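Local coordinates for methylaspartate ammonia-lyase (PDB 1KKO), which catalyses the reversible, magnesium-dependent anti elimination of ammonia from L-threo-3-methylaspartate to give mesaconate, using a TIM-barrel domain of the enolase superfamily, at residues L204-V215 / L235-I246; Y313-D321 / D343-M353. All coordinates share one frame; numbering follows the deposited sequence.

Interaction 1: L204-V215 / L235-I246; sequences LGFKGEKLREYV and LHIDVYGTIGLI
An outer helix of the TIM barrel packs here on the strand that carries a magnesium ligand: Leu211 and Val215 of helix 209-215 lie against Ile237 of strand 235-238 and Val239 just after it, the helix and strand axes 11.5 Å apart and nearly antiparallel at 154°. The two methyls of Leu211 divide the work, CD1 meeting Ile237 CG2 at 4.0 Å while CD2 turns to Val239 CG1. Ile237 stretches its CD1 to Val215 CG2 (3.8 Å) and to the edge of the Tyr214 ring, whose hydroxyl is bonded to the carbonyl of Arg177. Successive strand residues alternate: Ile237 points to the helix layer, Asp238, a magnesium ligand, to the other side; an Asx turn from Asp238 OD1 to Tyr240 N follows. Beyond it, Leu204 CD2 presses on Thr242 O at 3.3 Å. Thr242 OG1, set between its own N and carbonyl carbon (chi1 56°), reaches back to Val239 O at 2.7 Å on a lone pair in the carbonyl plane. Ile246 closes the far end, its CB 3.5 Å from Phe206 O and its CD1 near Gly208 N, against the beta turn Gly205-Gly208 that leads into helix 209-215.

Interaction 2: Y313-D321 / D343-M353; sequences YQDIVDFTD and DAVLYCNKHGM
With CG swung anti to the backbone N (chi1 -168°), the ring of Tyr347 reaches across from helix 343-351 into a hole formed by Tyr313, Val317, Thr320 and Asp321, a knob-into-hole fit. Val317 CG2 stands over the centre of one ring face, a CH-pi contact 3.9 Å from the centroid, and His351 CE1, four residues on, lies offset over the opposite face. Tyr347 OH donates to the syn lone pair of Asp321 OD1 at 2.6 Å, with carboxylate and ring planes 54° apart, which fixes the outer end of the ring. The helices run almost parallel, 9° between axes 9.7 Å apart, as neighbouring outer helices of a TIM barrel do. Nearer the barrel wall, Ile316 CG2 touches Cys348 SG at 3.8 Å and its CD1 rests on Ala344 CB. At the N-terminal end, Tyr313 lays CE1 3.7 Å from Asp343 CB and brings its ring edge to Ala344 N; the Asp343 carboxylate is held by Trp158. Past the Schellman motif at Gly352, selenomethionine Met353 bends at chi2 and chi3, bringing CE to Thr320 CA at 3.7 Å. Thr320 OG1 is bonded to Ile316 O of its own helix at 2.8 Å.

In the fold
Both contacts belong to the C-terminal TIM-barrel domain and follow one another along the chain, interaction 1 closing before interaction 2 opens. Their centres lie about 27 Å apart and their nearest atoms about 11 Å, so they do not touch. Strands 270-273 and 303-306 separate strand 234-238 of interaction 1 from strand 327-330, on which side chains of both helices of interaction 2 rest. Interaction 1 joins a helix and the turn before it to a strand and the short helix after it, interaction 2 a helix to its neighbour in the outer layer. Their relation to the active site differs: 235-246 contains the magnesium ligand Asp238, whereas Ile316 of 313-321 lies about 7 Å, side chain to side chain, from the proton acceptor Lys331.

Interaction 1: L204-V215 / L235-I246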
loop_
_atom_site.group_PDB
_atom_site.type_symbol
_atom_site.label_atom_id
_atom_site.label_comp_id
_atom_site.label_asym_id
_atom_site.label_seq_id
_atom_site.Cartn_x
_atom_site.Cartn_y
_atom_site.Cartn_z
ATOM N N LEU A 204 18.796 19.811 7.629
ATOM C CA LEU A 204 18.656 20.586 8.853
ATOM C C LEU A 204 19.221 21.984 8.668
ATOM O O LEU A 204 18.626 22.976 9.080
ATOM C CB LEU A 204 19.407 19.908 9.994
ATOM C CG LEU A 204 19.495 20.669 11.326
ATOM C CD1 LEU A 204 18.117 20.878 11.947
ATOM C CD2 LEU A 204 20.403 19.920 12.290
ATOM N N GLY A 205 20.383 22.033 8.028
ATOM C CA GLY A 205 21.133 23.266 7.903
ATOM C C GLY A 205 22.215 23.247 8.969
ATOM O O GLY A 205 22.025 22.680 10.043
ATOM N N PHE A 206 23.355 23.865 8.684
ATOM C CA PHE A 206 24.463 23.872 9.638
ATOM C C PHE A 206 24.122 24.613 10.919
ATOM O O PHE A 206 24.719 24.361 11.961
ATOM C CB PHE A 206 25.745 24.428 8.998
ATOM C CG PHE A 206 25.814 25.939 8.890
ATOM C CD1 PHE A 206 25.188 26.616 7.852
ATOM C CD2 PHE A 206 26.572 26.670 9.790
ATOM C CE1 PHE A 206 25.294 27.998 7.735
ATOM C CE2 PHE A 206 26.685 28.054 9.670
ATOM C CZ PHE A 206 26.038 28.714 8.648
ATOM N N LYS A 207 23.158 25.518 10.836
ATOM C CA LYS A 207 22.700 26.260 11.997
ATOM C C LYS A 207 21.214 26.029 12.241
ATOM O O LYS A 207 20.588 26.758 13.003
ATOM C CB LYS A 207 22.964 27.754 11.804
ATOM C CG LYS A 207 24.443 28.127 11.819
ATOM C CD LYS A 207 25.252 27.326 12.837
ATOM C CE LYS A 207 26.565 28.007 13.205
ATOM N NZ LYS A 207 27.450 27.156 14.053
ATOM N N GLY A 208 20.661 25.020 11.570
ATOM C CA GLY A 208 19.254 24.689 11.715
ATOM C C GLY A 208 18.339 25.572 10.892
ATOM O O GLY A 208 17.115 25.509 11.037
ATOM N N GLU A 209 18.924 26.393 10.020
ATOM C CA GLU A 209 18.158 27.342 9.222
ATOM C C GLU A 209 17.269 26.674 8.165
ATOM O O GLU A 209 16.181 27.163 7.872
ATOM C CB GLU A 209 19.096 28.365 8.557
ATOM C CG GLU A 209 19.933 27.851 7.388
ATOM C CD GLU A 209 21.147 27.037 7.799
ATOM O OE1 GLU A 209 21.360 26.837 9.005
ATOM O OE2 GLU A 209 21.888 26.584 6.903
ATOM N N LYS A 210 17.741 25.582 7.579
ATOM C CA LYS A 210 16.940 24.885 6.576
ATOM C C LYS A 210 15.681 24.298 7.231
ATOM O O LYS A 210 14.575 24.473 6.729
ATOM C CB LYS A 210 17.765 23.824 5.851
ATOM C CG LYS A 210 18.755 24.430 4.838
ATOM C CD LYS A 210 19.840 23.463 4.434
ATOM C CE LYS A 210 21.028 24.191 3.790
ATOM N NZ LYS A 210 21.014 24.096 2.307
ATOM N N LEU A 211 15.841 23.640 8.373
ATOM C CA LEU A 211 14.680 23.089 9.059
ATOM C C LEU A 211 13.751 24.212 9.492
ATOM O O LEU A 211 12.537 24.083 9.420
ATOM C CB LEU A 211 15.094 22.236 10.252
ATOM C CG LEU A 211 13.914 21.730 11.082
ATOM C CD1 LEU A 211 12.946 20.917 10.231
ATOM C CD2 LEU A 211 14.436 20.901 12.231
ATOM N N ARG A 212 14.308 25.332 9.939
ATOM C CA ARG A 212 13.477 26.459 10.334
ATOM C C ARG A 212 12.587 26.901 9.175
ATOM O O ARG A 212 11.378 27.092 9.331
ATOM C CB ARG A 212 14.344 27.632 10.776
ATOM C CG ARG A 212 13.531 28.844 11.149
ATOM C CD ARG A 212 14.362 30.043 11.549
ATOM N NE ARG A 212 15.316 29.654 12.569
ATOM C CZ ARG A 212 15.003 29.396 13.828
ATOM N NH1 ARG A 212 13.748 29.506 14.255
ATOM N NH2 ARG A 212 15.954 29.025 14.667
ATOM N N GLU A 213 13.203 27.037 8.009
ATOM C CA GLU A 213 12.503 27.469 6.814
ATOM C C GLU A 213 11.484 26.416 6.377
ATOM O O GLU A 213 10.409 26.752 5.890
ATOM C CB GLU A 213 13.517 27.800 5.719
ATOM C CG GLU A 213 14.431 28.938 6.160
ATOM C CD GLU A 213 15.172 29.618 5.031
ATOM O OE1 GLU A 213 14.536 29.921 4.001
ATOM O OE2 GLU A 213 16.392 29.870 5.188
ATOM N N TYR A 214 11.817 25.146 6.579
ATOM C CA TYR A 214 10.880 24.078 6.251
ATOM C C TYR A 214 9.634 24.103 7.146
ATOM O O TYR A 214 8.513 23.927 6.663
ATOM C CB TYR A 214 11.555 22.712 6.331
ATOM C CG TYR A 214 10.567 21.614 6.010
ATOM C CD1 TYR A 214 10.153 21.397 4.702
ATOM C CD2 TYR A 214 10.002 20.836 7.014
ATOM C CE1 TYR A 214 9.228 20.428 4.402
ATOM C CE2 TYR A 214 9.086 19.859 6.717
ATOM C CZ TYR A 214 8.693 19.664 5.413
ATOM O OH TYR A 214 7.764 18.683 5.132
ATOM N N VAL A 215 9.811 24.315 8.449
ATOM C CA VAL A 215 8.667 24.346 9.346
ATOM C C VAL A 215 7.727 25.473 8.937
ATOM O O VAL A 215 6.505 25.317 8.949
ATOM C CB VAL A 215 9.072 24.492 10.823
ATOM C CG1 VAL A 215 7.848 24.591 11.701
ATOM C CG2 VAL A 215 9.911 23.304 11.264
ATOM N N LEU A 235 2.300 18.924 13.955
ATOM C CA LEU A 235 3.527 18.755 13.190
ATOM C C LEU A 235 4.479 17.853 13.958
ATOM O O LEU A 235 4.678 18.020 15.157
ATOM C CB LEU A 235 4.181 20.106 12.922
ATOM C CG LEU A 235 3.254 21.167 12.326
ATOM C CD1 LEU A 235 4.067 22.418 12.017
ATOM C CD2 LEU A 235 2.542 20.640 11.086
ATOM N N HIS A 236 5.059 16.884 13.262
ATOM C CA HIS A 236 5.960 15.915 13.877
ATOM C C HIS A 236 7.042 15.678 12.839
ATOM O O HIS A 236 6.773 15.205 11.733
ATOM C CB HIS A 236 5.156 14.662 14.214
ATOM C CG HIS A 236 5.926 13.526 14.810
ATOM N ND1 HIS A 236 5.334 12.629 15.671
ATOM C CD2 HIS A 236 7.191 13.087 14.617
ATOM C CE1 HIS A 236 6.205 11.687 15.983
ATOM N NE2 HIS A 236 7.339 11.937 15.354
ATOM N N ILE A 237 8.261 16.068 13.187
ATOM C CA ILE A 237 9.398 15.997 12.288
ATOM C C ILE A 237 10.514 15.210 12.952
ATOM O O ILE A 237 10.827 15.435 14.115
ATOM C CB ILE A 237 9.862 17.425 11.931
ATOM C CG1 ILE A 237 8.770 18.137 11.112
ATOM C CG2 ILE A 237 11.195 17.392 11.185
ATOM C CD1 ILE A 237 8.976 19.641 10.948
ATOM N N ASP A 238 11.082 14.261 12.209
ATOM C CA ASP A 238 12.155 13.397 12.694
ATOM C C ASP A 238 13.474 13.898 12.133
ATOM O O ASP A 238 13.657 13.991 10.906
ATOM C CB ASP A 238 11.911 11.959 12.231
ATOM C CG ASP A 238 12.821 10.934 12.902
ATOM O OD1 ASP A 238 13.860 11.279 13.540
ATOM O OD2 ASP A 238 12.531 9.712 12.810
ATOM N N VAL A 239 14.395 14.209 13.037
ATOM C CA VAL A 239 15.674 14.797 12.652
ATOM C C VAL A 239 16.888 13.889 12.800
ATOM O O VAL A 239 18.014 14.337 12.617
ATOM C CB VAL A 239 15.904 16.127 13.371
ATOM C CG1 VAL A 239 14.736 17.063 13.122
ATOM C CG2 VAL A 239 16.095 15.919 14.867
ATOM N N TYR A 240 16.683 12.620 13.126
ATOM C CA TYR A 240 17.768 11.639 13.063
ATOM C C TYR A 240 19.057 12.082 13.725
ATOM O O TYR A 240 20.151 11.842 13.199
ATOM C CB TYR A 240 18.028 11.252 11.599
ATOM C CG TYR A 240 16.877 10.456 11.068
ATOM C CD1 TYR A 240 15.782 11.091 10.517
ATOM C CD2 TYR A 240 16.850 9.078 11.182
ATOM C CE1 TYR A 240 14.701 10.382 10.056
ATOM C CE2 TYR A 240 15.768 8.347 10.717
ATOM C CZ TYR A 240 14.697 9.011 10.163
ATOM O OH TYR A 240 13.609 8.302 9.707
ATOM N N GLY A 241 18.927 12.685 14.901
ATOM C CA GLY A 241 20.070 13.103 15.693
ATOM C C GLY A 241 20.826 14.306 15.175
ATOM O O GLY A 241 21.826 14.702 15.784
ATOM N N THR A 242 20.359 14.923 14.094
ATOM C CA THR A 242 21.150 15.994 13.474
ATOM C C THR A 242 21.259 17.253 14.318
ATOM O O THR A 242 22.254 17.966 14.221
ATOM C CB THR A 242 20.651 16.344 12.058
ATOM O OG1 THR A 242 19.261 16.681 12.105
ATOM C CG2 THR A 242 20.775 15.141 11.117
ATOM N N ILE A 243 20.261 17.545 15.142
ATOM C CA ILE A 243 20.328 18.728 15.993
ATOM C C ILE A 243 21.499 18.607 16.973
ATOM O O ILE A 243 22.246 19.568 17.171
ATOM C CB ILE A 243 18.974 18.977 16.699
ATOM C CG1 ILE A 243 17.930 19.403 15.661
ATOM C CG2 ILE A 243 19.102 20.055 17.775
ATOM C CD1 ILE A 243 16.510 19.505 16.178
ATOM N N GLY A 244 21.700 17.427 17.544
ATOM C CA GLY A 244 22.835 17.205 18.432
ATOM C C GLY A 244 24.160 17.460 17.734
ATOM O O GLY A 244 25.101 17.998 18.338
ATOM N N LEU A 245 24.239 17.085 16.460
ATOM C CA LEU A 245 25.480 17.250 15.710
ATOM C C LEU A 245 25.884 18.701 15.517
ATOM O O LEU A 245 27.081 19.005 15.558
ATOM C CB LEU A 245 25.378 16.576 14.345
ATOM C CG LEU A 245 25.263 15.056 14.336
ATOM C CD1 LEU A 245 25.143 14.571 12.917
ATOM C CD2 LEU A 245 26.436 14.390 15.026
ATOM N N ILE A 246 24.931 19.606 15.329
ATOM C CA ILE A 246 25.276 21.003 15.078
ATOM C C ILE A 246 25.453 21.811 16.346
ATOM O O ILE A 246 25.973 22.921 16.290
ATOM C CB ILE A 246 24.277 21.706 14.120
ATOM C CG1 ILE A 246 22.864 21.745 14.701
ATOM C CG2 ILE A 246 24.294 21.027 12.761
ATOM C CD1 ILE A 246 21.987 22.779 14.021
#

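Interaction 2: Y313-D321 / D343-M353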
loop_
_atom_site.group_PDB
_atom_site.type_symbol
_atom_site.label_atom_id
_atom_site.label_comp_id
_atom_site.label_asym_id
_atom_site.label_seq_id
_atom_site.Cartn_x
_atom_site.Cartn_y
_atom_site.Cartn_z
ATOM N N TYR A 313 10.328 -3.595 24.874
ATOM C CA TYR A 313 9.412 -3.259 25.961
ATOM C C TYR A 313 10.198 -2.675 27.145
ATOM O O TYR A 313 9.856 -1.608 27.656
ATOM C CB TYR A 313 8.618 -4.496 26.426
ATOM C CG TYR A 313 7.896 -4.204 27.716
ATOM C CD1 TYR A 313 6.714 -3.498 27.720
ATOM C CD2 TYR A 313 8.438 -4.568 28.935
ATOM C CE1 TYR A 313 6.078 -3.179 28.900
ATOM C CE2 TYR A 313 7.800 -4.263 30.121
ATOM C CZ TYR A 313 6.616 -3.572 30.098
ATOM O OH TYR A 313 5.956 -3.224 31.273
ATOM N N GLN A 314 11.265 -3.349 27.567
ATOM C CA GLN A 314 12.036 -2.843 28.704
ATOM C C GLN A 314 12.681 -1.493 28.394
ATOM O O GLN A 314 12.751 -0.617 29.268
ATOM C CB GLN A 314 13.082 -3.851 29.167
ATOM C CG GLN A 314 13.804 -3.393 30.444
ATOM C CD GLN A 314 12.880 -3.302 31.647
ATOM O OE1 GLN A 314 12.145 -4.243 31.941
ATOM N NE2 GLN A 314 12.915 -2.170 32.349
ATOM N N ASP A 315 13.148 -1.295 27.165
ATOM C CA ASP A 315 13.698 -0.005 26.800
ATOM C C ASP A 315 12.652 1.087 27.019
ATOM O O ASP A 315 12.943 2.157 27.537
ATOM C CB ASP A 315 14.108 0.040 25.331
ATOM C CG ASP A 315 15.277 -0.839 25.001
ATOM O OD1 ASP A 315 16.031 -1.270 25.901
ATOM O OD2 ASP A 315 15.508 -1.121 23.803
ATOM N N ILE A 316 11.435 0.824 26.567
ATOM C CA ILE A 316 10.363 1.800 26.675
ATOM C C ILE A 316 10.081 2.125 28.147
ATOM O O ILE A 316 9.909 3.283 28.519
ATOM C CB ILE A 316 9.117 1.289 25.938
ATOM C CG1 ILE A 316 9.396 1.267 24.425
ATOM C CG2 ILE A 316 7.910 2.143 26.278
ATOM C CD1 ILE A 316 8.563 0.283 23.661
ATOM N N VAL A 317 10.046 1.097 28.977
ATOM C CA VAL A 317 9.890 1.273 30.417
ATOM C C VAL A 317 11.001 2.171 30.957
ATOM O O VAL A 317 10.733 3.097 31.734
ATOM C CB VAL A 317 9.891 -0.092 31.119
ATOM C CG1 VAL A 317 10.068 0.049 32.623
ATOM C CG2 VAL A 317 8.609 -0.828 30.805
ATOM N N ASP A 318 12.237 1.931 30.528
ATOM C CA ASP A 318 13.380 2.706 31.016
ATOM C C ASP A 318 13.317 4.178 30.597
ATOM O O ASP A 318 13.595 5.081 31.402
ATOM C CB ASP A 318 14.685 2.068 30.542
ATOM C CG ASP A 318 14.950 0.710 31.168
ATOM O OD1 ASP A 318 14.355 0.371 32.216
ATOM O OD2 ASP A 318 15.762 -0.086 30.669
ATOM N N PHE A 319 12.966 4.438 29.338
ATOM C CA PHE A 319 12.826 5.816 28.892
ATOM C C PHE A 319 11.689 6.524 29.637
ATOM O O PHE A 319 11.788 7.711 29.953
ATOM C CB PHE A 319 12.601 5.896 27.376
ATOM C CG PHE A 319 13.864 5.841 26.547
ATOM C CD1 PHE A 319 14.536 4.648 26.345
ATOM C CD2 PHE A 319 14.346 6.983 25.954
ATOM C CE1 PHE A 319 15.679 4.609 25.573
ATOM C CE2 PHE A 319 15.491 6.944 25.176
ATOM C CZ PHE A 319 16.144 5.759 24.982
ATOM N N THR A 320 10.604 5.799 29.875
ATOM C CA THR A 320 9.459 6.325 30.609
ATOM C C THR A 320 9.799 6.638 32.065
ATOM O O THR A 320 9.524 7.732 32.549
ATOM C CB THR A 320 8.323 5.312 30.531
ATOM O OG1 THR A 320 7.907 5.178 29.161
ATOM C CG2 THR A 320 7.088 5.792 31.299
ATOM N N ASP A 321 10.418 5.685 32.750
ATOM C CA ASP A 321 10.713 5.855 34.172
ATOM C C ASP A 321 11.641 7.025 34.414
ATOM O O ASP A 321 11.606 7.626 35.474
ATOM C CB ASP A 321 11.374 4.607 34.726
ATOM C CG ASP A 321 10.432 3.436 34.855
ATOM O OD1 ASP A 321 9.206 3.619 34.708
ATOM O OD2 ASP A 321 10.859 2.295 35.134
ATOM N N ASP A 343 1.462 -3.960 26.186
ATOM C CA ASP A 343 2.019 -3.667 27.507
ATOM C C ASP A 343 2.777 -2.349 27.508
ATOM O O ASP A 343 2.701 -1.590 28.469
ATOM C CB ASP A 343 2.932 -4.803 27.954
ATOM C CG ASP A 343 2.169 -6.040 28.358
ATOM O OD1 ASP A 343 0.998 -5.930 28.781
ATOM O OD2 ASP A 343 2.694 -7.161 28.295
ATOM N N ALA A 344 3.518 -2.066 26.444
ATOM C CA ALA A 344 4.265 -0.819 26.364
ATOM C C ALA A 344 3.340 0.401 26.334
ATOM O O ALA A 344 3.573 1.384 27.035
ATOM C CB ALA A 344 5.158 -0.817 25.153
ATOM N N VAL A 345 2.289 0.345 25.520
ATOM C CA VAL A 345 1.371 1.463 25.429
ATOM C C VAL A 345 0.696 1.694 26.789
ATOM O O VAL A 345 0.585 2.832 27.256
ATOM C CB VAL A 345 0.309 1.228 24.333
ATOM C CG1 VAL A 345 -0.761 2.273 24.416
ATOM C CG2 VAL A 345 0.942 1.230 22.949
ATOM N N LEU A 346 0.226 0.627 27.411
ATOM C CA LEU A 346 -0.417 0.736 28.725
ATOM C C LEU A 346 0.558 1.276 29.768
ATOM O O LEU A 346 0.157 2.063 30.629
ATOM C CB LEU A 346 -0.970 -0.617 29.179
ATOM C CG LEU A 346 -2.074 -1.233 28.308
ATOM C CD1 LEU A 346 -2.675 -2.458 28.941
ATOM C CD2 LEU A 346 -3.164 -0.255 27.947
ATOM N N TYR A 347 1.825 0.881 29.708
ATOM C CA TYR A 347 2.811 1.359 30.673
ATOM C C TYR A 347 3.005 2.855 30.494
ATOM O O TYR A 347 3.032 3.620 31.470
ATOM C CB TYR A 347 4.149 0.615 30.515
ATOM C CG TYR A 347 5.080 0.880 31.667
ATOM C CD1 TYR A 347 5.067 0.064 32.778
ATOM C CD2 TYR A 347 5.952 1.945 31.650
ATOM C CE1 TYR A 347 5.905 0.297 33.850
ATOM C CE2 TYR A 347 6.770 2.209 32.720
ATOM C CZ TYR A 347 6.750 1.376 33.815
ATOM O OH TYR A 347 7.587 1.629 34.881
ATOM N N CYS A 348 3.136 3.293 29.247
ATOM C CA CYS A 348 3.276 4.715 28.961
ATOM C C CYS A 348 2.072 5.474 29.484
ATOM O O CYS A 348 2.215 6.478 30.191
ATOM C CB CYS A 348 3.403 4.962 27.458
ATOM S SG CYS A 348 4.986 4.452 26.754
ATOM N N ASN A 349 0.880 5.001 29.132
ATOM C CA ASN A 349 -0.346 5.689 29.528
ATOM C C ASN A 349 -0.478 5.814 31.045
ATOM O O ASN A 349 -0.888 6.850 31.546
ATOM C CB ASN A 349 -1.585 4.997 28.942
ATOM C CG ASN A 349 -1.692 5.151 27.431
ATOM O OD1 ASN A 349 -0.921 5.874 26.833
ATOM N ND2 ASN A 349 -2.673 4.484 26.828
ATOM N N LYS A 350 -0.119 4.761 31.763
ATOM C CA LYS A 350 -0.222 4.761 33.217
ATOM C C LYS A 350 0.689 5.786 33.823
ATOM O O LYS A 350 0.350 6.401 34.838
ATOM C CB LYS A 350 0.141 3.383 33.774
ATOM C CG LYS A 350 0.069 3.299 35.300
ATOM C CD LYS A 350 0.275 1.869 35.770
ATOM C CE LYS A 350 0.379 1.783 37.279
ATOM N NZ LYS A 350 0.939 0.481 37.750
ATOM N N HIS A 351 1.852 5.980 33.216
ATOM C CA HIS A 351 2.865 6.845 33.788
ATOM C C HIS A 351 2.936 8.270 33.159
ATOM O O HIS A 351 3.781 9.082 33.531
ATOM C CB HIS A 351 4.179 6.074 33.788
ATOM C CG HIS A 351 4.118 4.804 34.593
ATOM N ND1 HIS A 351 3.940 3.559 34.035
ATOM C CD2 HIS A 351 4.144 4.604 35.934
ATOM C CE1 HIS A 351 3.910 2.642 34.985
ATOM N NE2 HIS A 351 4.032 3.252 36.150
ATOM N N GLY A 352 1.999 8.598 32.276
ATOM C CA GLY A 352 1.926 9.932 31.688
ATOM C C GLY A 352 2.795 10.201 30.476
ATOM O O GLY A 352 2.876 11.342 30.024
HETATM N N MSE A 353 3.464 9.160 29.976
HETATM C CA MSE A 353 4.279 9.238 28.764
HETATM C C MSE A 353 3.359 9.088 27.565
HETATM O O MSE A 353 2.494 8.208 27.556
HETATM C CB MSE A 353 5.305 8.108 28.751
HETATM C CG MSE A 353 6.088 7.976 27.449
HETATM SE SE MSE A 353 7.243 9.497 27.089
HETATM C CE MSE A 353 8.697 9.000 28.220
#